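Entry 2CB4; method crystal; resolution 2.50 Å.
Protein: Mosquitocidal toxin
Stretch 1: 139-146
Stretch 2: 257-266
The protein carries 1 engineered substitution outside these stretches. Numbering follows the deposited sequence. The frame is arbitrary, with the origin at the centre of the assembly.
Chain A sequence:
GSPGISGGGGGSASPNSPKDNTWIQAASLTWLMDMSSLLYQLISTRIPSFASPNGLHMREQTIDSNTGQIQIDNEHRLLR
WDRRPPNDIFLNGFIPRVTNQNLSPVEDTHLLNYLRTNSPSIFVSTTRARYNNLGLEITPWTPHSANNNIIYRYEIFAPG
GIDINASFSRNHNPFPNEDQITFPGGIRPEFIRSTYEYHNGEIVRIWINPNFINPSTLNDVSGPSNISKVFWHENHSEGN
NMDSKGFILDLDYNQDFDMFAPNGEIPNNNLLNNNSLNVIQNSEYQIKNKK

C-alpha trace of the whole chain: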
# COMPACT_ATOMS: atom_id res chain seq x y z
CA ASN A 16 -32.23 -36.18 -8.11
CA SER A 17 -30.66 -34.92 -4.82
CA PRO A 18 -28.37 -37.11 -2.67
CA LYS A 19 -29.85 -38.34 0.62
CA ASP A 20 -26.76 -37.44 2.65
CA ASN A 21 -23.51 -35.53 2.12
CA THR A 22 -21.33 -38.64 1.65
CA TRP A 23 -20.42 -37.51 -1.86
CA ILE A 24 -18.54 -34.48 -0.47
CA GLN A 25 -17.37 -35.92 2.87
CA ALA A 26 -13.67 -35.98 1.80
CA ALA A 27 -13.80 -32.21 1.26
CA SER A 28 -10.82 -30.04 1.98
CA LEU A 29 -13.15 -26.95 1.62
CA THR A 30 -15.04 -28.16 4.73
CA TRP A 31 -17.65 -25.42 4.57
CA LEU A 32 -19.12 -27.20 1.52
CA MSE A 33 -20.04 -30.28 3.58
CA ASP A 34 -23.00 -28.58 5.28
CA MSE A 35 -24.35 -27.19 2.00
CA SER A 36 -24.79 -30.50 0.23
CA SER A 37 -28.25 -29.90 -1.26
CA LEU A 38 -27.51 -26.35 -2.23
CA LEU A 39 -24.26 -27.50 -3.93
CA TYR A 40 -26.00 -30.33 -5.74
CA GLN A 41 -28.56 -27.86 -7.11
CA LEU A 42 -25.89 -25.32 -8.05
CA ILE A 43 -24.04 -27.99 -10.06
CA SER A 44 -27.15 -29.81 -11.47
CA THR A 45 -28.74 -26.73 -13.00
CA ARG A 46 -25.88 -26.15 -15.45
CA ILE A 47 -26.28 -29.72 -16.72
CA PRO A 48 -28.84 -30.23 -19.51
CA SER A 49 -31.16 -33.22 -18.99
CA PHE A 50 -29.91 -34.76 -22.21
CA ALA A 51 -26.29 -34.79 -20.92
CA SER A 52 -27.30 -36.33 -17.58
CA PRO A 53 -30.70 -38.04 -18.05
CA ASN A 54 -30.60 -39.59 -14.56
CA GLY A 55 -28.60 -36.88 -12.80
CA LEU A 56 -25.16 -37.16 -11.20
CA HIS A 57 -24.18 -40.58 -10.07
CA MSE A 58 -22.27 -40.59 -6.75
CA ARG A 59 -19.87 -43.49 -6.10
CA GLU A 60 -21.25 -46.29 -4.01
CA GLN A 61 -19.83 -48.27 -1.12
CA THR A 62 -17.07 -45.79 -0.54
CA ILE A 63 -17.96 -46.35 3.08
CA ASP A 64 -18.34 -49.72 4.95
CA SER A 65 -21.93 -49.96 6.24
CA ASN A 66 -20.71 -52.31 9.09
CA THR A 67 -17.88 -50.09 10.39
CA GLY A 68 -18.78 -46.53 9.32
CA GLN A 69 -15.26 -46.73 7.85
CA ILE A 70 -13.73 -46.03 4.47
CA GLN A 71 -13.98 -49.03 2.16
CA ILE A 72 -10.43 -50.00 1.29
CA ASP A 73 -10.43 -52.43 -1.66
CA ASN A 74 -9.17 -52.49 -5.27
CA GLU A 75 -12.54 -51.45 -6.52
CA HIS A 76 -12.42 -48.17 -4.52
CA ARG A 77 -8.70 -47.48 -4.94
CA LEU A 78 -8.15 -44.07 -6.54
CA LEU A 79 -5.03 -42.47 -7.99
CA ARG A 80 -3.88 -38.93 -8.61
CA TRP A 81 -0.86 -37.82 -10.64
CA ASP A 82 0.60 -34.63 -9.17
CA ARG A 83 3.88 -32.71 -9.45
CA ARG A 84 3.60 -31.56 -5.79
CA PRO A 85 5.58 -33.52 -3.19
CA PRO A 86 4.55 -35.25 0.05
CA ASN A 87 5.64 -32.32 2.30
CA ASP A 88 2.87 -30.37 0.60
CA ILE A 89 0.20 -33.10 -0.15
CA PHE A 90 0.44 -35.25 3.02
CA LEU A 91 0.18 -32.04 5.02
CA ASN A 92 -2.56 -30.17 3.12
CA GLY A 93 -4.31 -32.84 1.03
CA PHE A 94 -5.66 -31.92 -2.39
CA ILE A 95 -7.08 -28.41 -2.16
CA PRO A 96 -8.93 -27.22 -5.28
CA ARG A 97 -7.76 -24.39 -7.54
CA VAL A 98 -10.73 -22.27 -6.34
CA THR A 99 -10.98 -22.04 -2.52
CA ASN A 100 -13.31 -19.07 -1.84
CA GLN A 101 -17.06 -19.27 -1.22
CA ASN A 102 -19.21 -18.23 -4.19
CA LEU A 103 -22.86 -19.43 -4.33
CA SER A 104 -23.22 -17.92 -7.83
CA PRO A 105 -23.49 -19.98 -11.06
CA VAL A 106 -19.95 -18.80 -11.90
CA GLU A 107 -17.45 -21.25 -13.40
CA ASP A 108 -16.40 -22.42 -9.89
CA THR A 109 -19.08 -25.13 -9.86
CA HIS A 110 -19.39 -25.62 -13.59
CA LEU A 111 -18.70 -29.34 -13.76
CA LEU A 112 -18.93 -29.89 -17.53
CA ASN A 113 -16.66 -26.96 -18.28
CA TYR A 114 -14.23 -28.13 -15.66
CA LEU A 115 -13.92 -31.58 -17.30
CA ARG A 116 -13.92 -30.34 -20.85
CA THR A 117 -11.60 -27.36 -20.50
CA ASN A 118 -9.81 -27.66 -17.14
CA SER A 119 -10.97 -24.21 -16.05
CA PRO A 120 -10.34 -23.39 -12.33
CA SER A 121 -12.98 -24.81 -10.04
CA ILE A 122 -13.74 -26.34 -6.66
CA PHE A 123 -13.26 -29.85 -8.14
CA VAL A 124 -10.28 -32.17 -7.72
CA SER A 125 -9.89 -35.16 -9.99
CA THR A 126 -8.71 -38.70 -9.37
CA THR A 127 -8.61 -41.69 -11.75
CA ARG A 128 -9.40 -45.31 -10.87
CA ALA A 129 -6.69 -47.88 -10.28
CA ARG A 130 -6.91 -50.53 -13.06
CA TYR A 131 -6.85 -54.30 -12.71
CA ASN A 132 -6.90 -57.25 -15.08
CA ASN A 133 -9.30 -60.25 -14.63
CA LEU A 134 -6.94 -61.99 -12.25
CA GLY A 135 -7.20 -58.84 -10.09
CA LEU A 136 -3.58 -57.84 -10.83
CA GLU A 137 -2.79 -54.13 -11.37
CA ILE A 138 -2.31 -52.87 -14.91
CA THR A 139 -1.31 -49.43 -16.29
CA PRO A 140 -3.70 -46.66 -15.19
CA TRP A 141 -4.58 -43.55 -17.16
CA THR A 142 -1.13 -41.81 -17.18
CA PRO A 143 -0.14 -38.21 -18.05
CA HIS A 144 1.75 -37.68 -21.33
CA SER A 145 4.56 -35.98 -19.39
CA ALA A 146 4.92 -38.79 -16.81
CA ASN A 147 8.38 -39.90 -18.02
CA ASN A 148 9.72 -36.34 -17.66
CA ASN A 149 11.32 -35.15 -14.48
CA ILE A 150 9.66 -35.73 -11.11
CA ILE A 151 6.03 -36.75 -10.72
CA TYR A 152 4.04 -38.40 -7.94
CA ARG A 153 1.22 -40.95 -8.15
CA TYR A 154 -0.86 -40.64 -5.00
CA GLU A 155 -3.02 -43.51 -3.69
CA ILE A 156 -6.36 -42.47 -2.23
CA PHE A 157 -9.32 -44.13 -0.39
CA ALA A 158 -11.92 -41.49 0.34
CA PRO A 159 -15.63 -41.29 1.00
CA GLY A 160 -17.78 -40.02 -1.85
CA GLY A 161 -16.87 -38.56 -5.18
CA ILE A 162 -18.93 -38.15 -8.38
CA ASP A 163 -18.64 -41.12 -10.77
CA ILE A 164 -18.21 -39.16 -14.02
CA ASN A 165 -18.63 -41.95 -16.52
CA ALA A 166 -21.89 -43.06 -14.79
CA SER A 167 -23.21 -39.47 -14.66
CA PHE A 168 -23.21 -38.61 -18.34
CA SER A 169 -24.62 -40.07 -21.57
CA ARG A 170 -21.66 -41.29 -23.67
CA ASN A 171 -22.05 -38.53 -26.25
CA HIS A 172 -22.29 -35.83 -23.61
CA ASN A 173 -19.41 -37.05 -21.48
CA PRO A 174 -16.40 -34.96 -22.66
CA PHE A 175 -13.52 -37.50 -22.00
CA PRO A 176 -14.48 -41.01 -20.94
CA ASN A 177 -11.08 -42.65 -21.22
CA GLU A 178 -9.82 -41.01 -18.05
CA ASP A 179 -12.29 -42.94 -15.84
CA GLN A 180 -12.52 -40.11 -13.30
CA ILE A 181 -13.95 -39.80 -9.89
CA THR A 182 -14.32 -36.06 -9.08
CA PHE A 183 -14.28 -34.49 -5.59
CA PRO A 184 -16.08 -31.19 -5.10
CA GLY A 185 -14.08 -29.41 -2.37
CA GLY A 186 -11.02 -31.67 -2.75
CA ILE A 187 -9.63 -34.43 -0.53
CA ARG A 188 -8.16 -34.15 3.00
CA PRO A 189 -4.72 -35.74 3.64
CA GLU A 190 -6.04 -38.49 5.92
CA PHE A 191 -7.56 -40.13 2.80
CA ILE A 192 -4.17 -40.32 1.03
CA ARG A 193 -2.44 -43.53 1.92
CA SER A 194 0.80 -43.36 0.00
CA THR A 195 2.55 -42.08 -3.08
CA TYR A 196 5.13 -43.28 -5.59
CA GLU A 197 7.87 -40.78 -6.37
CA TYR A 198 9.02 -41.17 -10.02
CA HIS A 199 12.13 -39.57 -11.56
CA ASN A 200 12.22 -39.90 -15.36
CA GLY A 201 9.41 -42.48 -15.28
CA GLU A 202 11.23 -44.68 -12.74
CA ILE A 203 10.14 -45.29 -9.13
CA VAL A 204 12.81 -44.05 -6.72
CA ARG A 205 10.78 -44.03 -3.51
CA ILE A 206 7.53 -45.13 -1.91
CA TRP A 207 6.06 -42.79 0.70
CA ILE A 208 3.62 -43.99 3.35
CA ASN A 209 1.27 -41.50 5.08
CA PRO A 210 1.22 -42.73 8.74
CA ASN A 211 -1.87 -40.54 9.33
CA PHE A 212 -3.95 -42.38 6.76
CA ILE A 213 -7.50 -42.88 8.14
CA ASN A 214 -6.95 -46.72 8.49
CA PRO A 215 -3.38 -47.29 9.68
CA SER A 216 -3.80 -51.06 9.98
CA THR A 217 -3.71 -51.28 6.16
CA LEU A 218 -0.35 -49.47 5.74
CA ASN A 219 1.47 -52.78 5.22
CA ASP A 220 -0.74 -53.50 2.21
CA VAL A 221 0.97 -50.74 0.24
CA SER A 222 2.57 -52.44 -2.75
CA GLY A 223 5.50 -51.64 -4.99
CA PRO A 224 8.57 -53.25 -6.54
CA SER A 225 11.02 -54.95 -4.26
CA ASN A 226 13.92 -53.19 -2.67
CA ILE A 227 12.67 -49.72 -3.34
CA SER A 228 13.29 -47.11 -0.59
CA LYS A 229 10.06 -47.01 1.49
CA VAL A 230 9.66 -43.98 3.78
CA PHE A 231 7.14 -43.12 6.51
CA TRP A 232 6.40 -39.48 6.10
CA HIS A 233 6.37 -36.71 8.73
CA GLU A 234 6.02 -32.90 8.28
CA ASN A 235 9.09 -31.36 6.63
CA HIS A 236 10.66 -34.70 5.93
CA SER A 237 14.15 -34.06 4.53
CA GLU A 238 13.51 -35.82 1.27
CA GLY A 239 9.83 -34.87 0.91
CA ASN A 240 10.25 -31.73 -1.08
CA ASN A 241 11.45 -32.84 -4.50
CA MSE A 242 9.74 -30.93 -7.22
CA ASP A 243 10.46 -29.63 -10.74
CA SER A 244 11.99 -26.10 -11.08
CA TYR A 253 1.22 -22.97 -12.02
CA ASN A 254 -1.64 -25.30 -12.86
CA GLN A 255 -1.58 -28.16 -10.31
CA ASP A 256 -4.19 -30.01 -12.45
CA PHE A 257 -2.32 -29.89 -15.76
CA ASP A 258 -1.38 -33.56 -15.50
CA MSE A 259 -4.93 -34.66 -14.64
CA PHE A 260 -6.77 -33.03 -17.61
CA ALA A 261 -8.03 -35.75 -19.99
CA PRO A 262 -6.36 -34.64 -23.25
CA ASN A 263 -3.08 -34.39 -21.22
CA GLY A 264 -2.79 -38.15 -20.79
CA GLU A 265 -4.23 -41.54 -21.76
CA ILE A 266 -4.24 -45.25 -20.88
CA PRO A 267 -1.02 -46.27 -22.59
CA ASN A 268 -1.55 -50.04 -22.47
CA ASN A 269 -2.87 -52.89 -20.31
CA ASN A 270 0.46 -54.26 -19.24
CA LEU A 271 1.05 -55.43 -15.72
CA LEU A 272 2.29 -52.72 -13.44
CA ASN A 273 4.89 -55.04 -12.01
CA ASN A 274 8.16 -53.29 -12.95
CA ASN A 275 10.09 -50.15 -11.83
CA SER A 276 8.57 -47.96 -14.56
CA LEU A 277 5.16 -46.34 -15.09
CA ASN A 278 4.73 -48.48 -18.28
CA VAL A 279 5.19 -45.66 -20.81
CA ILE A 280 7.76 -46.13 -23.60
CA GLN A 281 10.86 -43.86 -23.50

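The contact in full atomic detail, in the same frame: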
# COMPACT_ATOMS: atom_id res chain seq x y z
N THR A 139 -1.54 -50.85 -16.09
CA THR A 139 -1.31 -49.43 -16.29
C THR A 139 -2.57 -48.56 -16.17
O THR A 139 -3.56 -48.80 -16.87
CB THR A 139 -0.61 -49.19 -17.63
OG1 THR A 139 0.45 -50.14 -17.76
CG2 THR A 139 -0.02 -47.77 -17.71
N PRO A 140 -2.54 -47.54 -15.31
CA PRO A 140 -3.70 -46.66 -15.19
C PRO A 140 -3.61 -45.58 -16.26
O PRO A 140 -2.64 -45.52 -17.02
CB PRO A 140 -3.51 -46.04 -13.79
CG PRO A 140 -2.03 -45.97 -13.61
CD PRO A 140 -1.46 -47.16 -14.37
N TRP A 141 -4.61 -44.71 -16.30
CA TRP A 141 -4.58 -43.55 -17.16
C TRP A 141 -3.31 -42.81 -16.62
O TRP A 141 -3.13 -42.66 -15.40
CB TRP A 141 -5.83 -42.69 -16.93
CG TRP A 141 -5.86 -41.42 -17.73
CD1 TRP A 141 -6.50 -41.22 -18.93
CD2 TRP A 141 -5.22 -40.16 -17.40
NE1 TRP A 141 -6.30 -39.92 -19.36
CE2 TRP A 141 -5.54 -39.25 -18.44
CE3 TRP A 141 -4.47 -39.70 -16.29
CZ2 TRP A 141 -5.09 -37.92 -18.43
CZ3 TRP A 141 -4.02 -38.38 -16.28
CH2 TRP A 141 -4.31 -37.52 -17.36
N THR A 142 -2.40 -42.43 -17.53
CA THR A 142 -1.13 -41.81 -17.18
C THR A 142 -0.94 -40.51 -17.98
O THR A 142 -1.31 -40.46 -19.16
CB THR A 142 -0.01 -42.80 -17.53
OG1 THR A 142 -0.21 -44.02 -16.81
CG2 THR A 142 1.39 -42.25 -17.21
N PRO A 143 -0.37 -39.48 -17.35
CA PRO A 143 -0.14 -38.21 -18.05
C PRO A 143 0.90 -38.37 -19.16
O PRO A 143 1.83 -39.16 -19.04
CB PRO A 143 0.38 -37.27 -16.95
CG PRO A 143 0.09 -37.90 -15.67
CD PRO A 143 -0.09 -39.37 -15.90
N HIS A 144 0.77 -37.61 -20.24
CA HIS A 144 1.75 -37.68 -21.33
C HIS A 144 3.15 -37.32 -20.86
O HIS A 144 4.13 -37.79 -21.41
CB HIS A 144 1.34 -36.73 -22.47
CG HIS A 144 0.16 -37.19 -23.25
ND1 HIS A 144 -0.82 -36.34 -23.71
CD2 HIS A 144 -0.20 -38.44 -23.64
CE1 HIS A 144 -1.72 -37.04 -24.38
NE2 HIS A 144 -1.37 -38.31 -24.36
N SER A 145 3.25 -36.43 -19.87
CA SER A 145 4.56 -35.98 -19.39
C SER A 145 5.16 -36.83 -18.26
O SER A 145 6.18 -36.46 -17.69
CB SER A 145 4.38 -34.58 -18.82
OG SER A 145 3.68 -34.67 -17.59
N ALA A 146 4.50 -37.94 -17.92
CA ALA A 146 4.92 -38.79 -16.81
C ALA A 146 6.38 -39.26 -16.77
O ALA A 146 6.94 -39.49 -15.68
CB ALA A 146 3.93 -39.97 -16.62
N PHE A 257 -2.69 -29.70 -14.37
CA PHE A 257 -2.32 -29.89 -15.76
C PHE A 257 -2.21 -31.37 -16.14
O PHE A 257 -2.67 -31.80 -17.19
CB PHE A 257 -1.03 -29.13 -16.10
CG PHE A 257 -0.78 -28.98 -17.58
CD1 PHE A 257 -1.50 -28.04 -18.34
CD2 PHE A 257 0.15 -29.81 -18.24
CE1 PHE A 257 -1.30 -27.91 -19.72
CE2 PHE A 257 0.37 -29.67 -19.62
CZ PHE A 257 -0.34 -28.72 -20.36
N ASP A 258 -1.58 -32.14 -15.26
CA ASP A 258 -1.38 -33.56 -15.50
C ASP A 258 -2.56 -34.48 -15.18
O ASP A 258 -2.41 -35.69 -15.18
CB ASP A 258 -0.12 -34.02 -14.77
CG ASP A 258 1.15 -33.54 -15.47
OD1 ASP A 258 1.21 -33.65 -16.73
OD2 ASP A 258 2.00 -32.96 -14.78
N MSE A 259 -3.72 -33.90 -14.92
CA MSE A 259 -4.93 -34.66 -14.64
C MSE A 259 -6.09 -34.26 -15.59
O MSE A 259 -7.22 -34.65 -15.37
CB MSE A 259 -5.40 -34.57 -13.16
CG MSE A 259 -4.64 -35.50 -12.21
SE MSE A 259 -4.66 -37.36 -12.56
CE MSE A 259 -6.40 -37.49 -11.93
N PHE A 260 -5.79 -33.47 -16.62
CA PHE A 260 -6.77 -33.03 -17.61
C PHE A 260 -6.76 -34.14 -18.67
O PHE A 260 -5.70 -34.56 -19.12
CB PHE A 260 -6.34 -31.69 -18.22
CG PHE A 260 -7.31 -31.15 -19.24
CD1 PHE A 260 -8.69 -31.29 -19.05
CD2 PHE A 260 -6.85 -30.51 -20.39
CE1 PHE A 260 -9.60 -30.81 -19.99
CE2 PHE A 260 -7.74 -30.01 -21.35
CZ PHE A 260 -9.12 -30.17 -21.15
N ALA A 261 -7.94 -34.63 -19.04
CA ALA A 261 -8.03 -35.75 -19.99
C ALA A 261 -7.17 -35.77 -21.24
O ALA A 261 -6.48 -36.76 -21.49
CB ALA A 261 -9.48 -36.15 -20.26
N PRO A 262 -7.19 -34.69 -22.03
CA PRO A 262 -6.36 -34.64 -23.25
C PRO A 262 -4.84 -34.66 -22.93
O PRO A 262 -4.01 -34.88 -23.83
CB PRO A 262 -6.75 -33.29 -23.89
CG PRO A 262 -7.99 -32.86 -23.26
CD PRO A 262 -8.09 -33.52 -21.91
N ASN A 263 -4.48 -34.41 -21.66
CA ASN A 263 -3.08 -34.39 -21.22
C ASN A 263 -2.50 -35.73 -20.81
O ASN A 263 -1.40 -35.80 -20.24
CB ASN A 263 -2.85 -33.33 -20.12
CG ASN A 263 -3.10 -31.93 -20.63
OD1 ASN A 263 -3.35 -31.73 -21.81
ND2 ASN A 263 -3.03 -30.98 -19.74
N GLY A 264 -3.25 -36.79 -21.11
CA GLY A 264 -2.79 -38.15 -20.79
C GLY A 264 -3.63 -39.18 -21.52
O GLY A 264 -4.46 -38.84 -22.37
N GLU A 265 -3.45 -40.45 -21.16
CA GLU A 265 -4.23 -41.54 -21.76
C GLU A 265 -3.86 -42.85 -21.09
O GLU A 265 -2.92 -42.90 -20.32
CB GLU A 265 -3.87 -41.66 -23.25
CG GLU A 265 -2.48 -42.25 -23.43
CD GLU A 265 -1.88 -42.00 -24.79
OE1 GLU A 265 -2.02 -40.87 -25.34
OE2 GLU A 265 -1.27 -42.95 -25.33
N ILE A 266 -4.59 -43.93 -21.41
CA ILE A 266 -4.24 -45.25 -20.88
C ILE A 266 -3.27 -45.79 -21.92
O ILE A 266 -3.65 -46.07 -23.04
CB ILE A 266 -5.48 -46.16 -20.74
CG1 ILE A 266 -6.45 -45.50 -19.75
CG2 ILE A 266 -5.04 -47.56 -20.25
CD1 ILE A 266 -7.70 -46.27 -19.46
O HOH W 1 -7.68 -39.34 -21.93
O HOH W 2 0.89 -34.47 -19.57

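How does the backbone set the two stretches against each other? Thr142 and Glu265 form an antiparallel hydrogen-bonded pair: Thr142 N donates to Glu265 O at 2.9 Å, and Glu265 N returns a bond to Thr142 O, also at 2.9 Å. One step along, Pro143 faces Gly264 in a non-hydrogen-bonded pair, where the proline's lack of an amide hydrogen costs nothing. The strands come very close here, with Pro143 CA 3.8 Å from Gly264 CA. Glycine suits the spot, because a CB on Gly264 would clash with Trp141 CZ2, Thr142 O and Pro143 CA. His144 N then bonds to Asn263 O at 2.8 Å, a further backbone link next to the pair.

What does Trp141, which has the largest covered area, do with its ring? Its CA-to-CB bond points sideways, but with chi1 in t the indole reaches into the second stretch and is buried there. Backbone oxygens line its edge: Trp141 CZ3 lies 3.3 Å from Asp258 O, and Trp141 CZ2 lies 3.5 Å from Phe260 O. Trp141 CZ3 also packs against selenomethionine Met259, 3.9 Å from its SE, while Trp141 CB sits 4.0 Å from Ile266 CG1. Glu265 N lies over one face of the ring. The polar end of the indole is satisfied by water 1, which accepts from Trp141 NE1 (3.0 Å) and donates to Ala261 O (2.9 Å), so the ring can be buried without stranding its NH.

How does His144 engage both a charged side chain and a glycine? Its chi1 is m, and although its CA-to-CB bond points sideways, the ring end comes nearer the other stretch. At the ring edge His144 NE2 donates to Glu265 OE1 at 2.8 Å; Glu265, p at chi1 and t at chi2, brings its carboxylate to meet it. Over the ring face sits Gly264, its CA 3.7 Å from the centroid of the His144 ring and almost on the ring normal, a CH-pi contact. The imidazole thus uses its edge for polarity and its flat face for close packing.

What secures the turn that begins at Pro143? Pro143 to Ala146 form a type I turn, closed by Ala146 N to Pro143 O at 3.1 Å. Within it Ser145 points toward the second stretch, and Ser145 OG donates to Asp258 OD1 at 2.8 Å. Water 2 reinforces this link, accepting from Ser145 N (3.1 Å) and donating to Asp258 OD1 (3.0 Å) and Asn263 O (2.7 Å). A small hydroxyl and a buried carboxylate thereby tie the turn to the 3-10 segment.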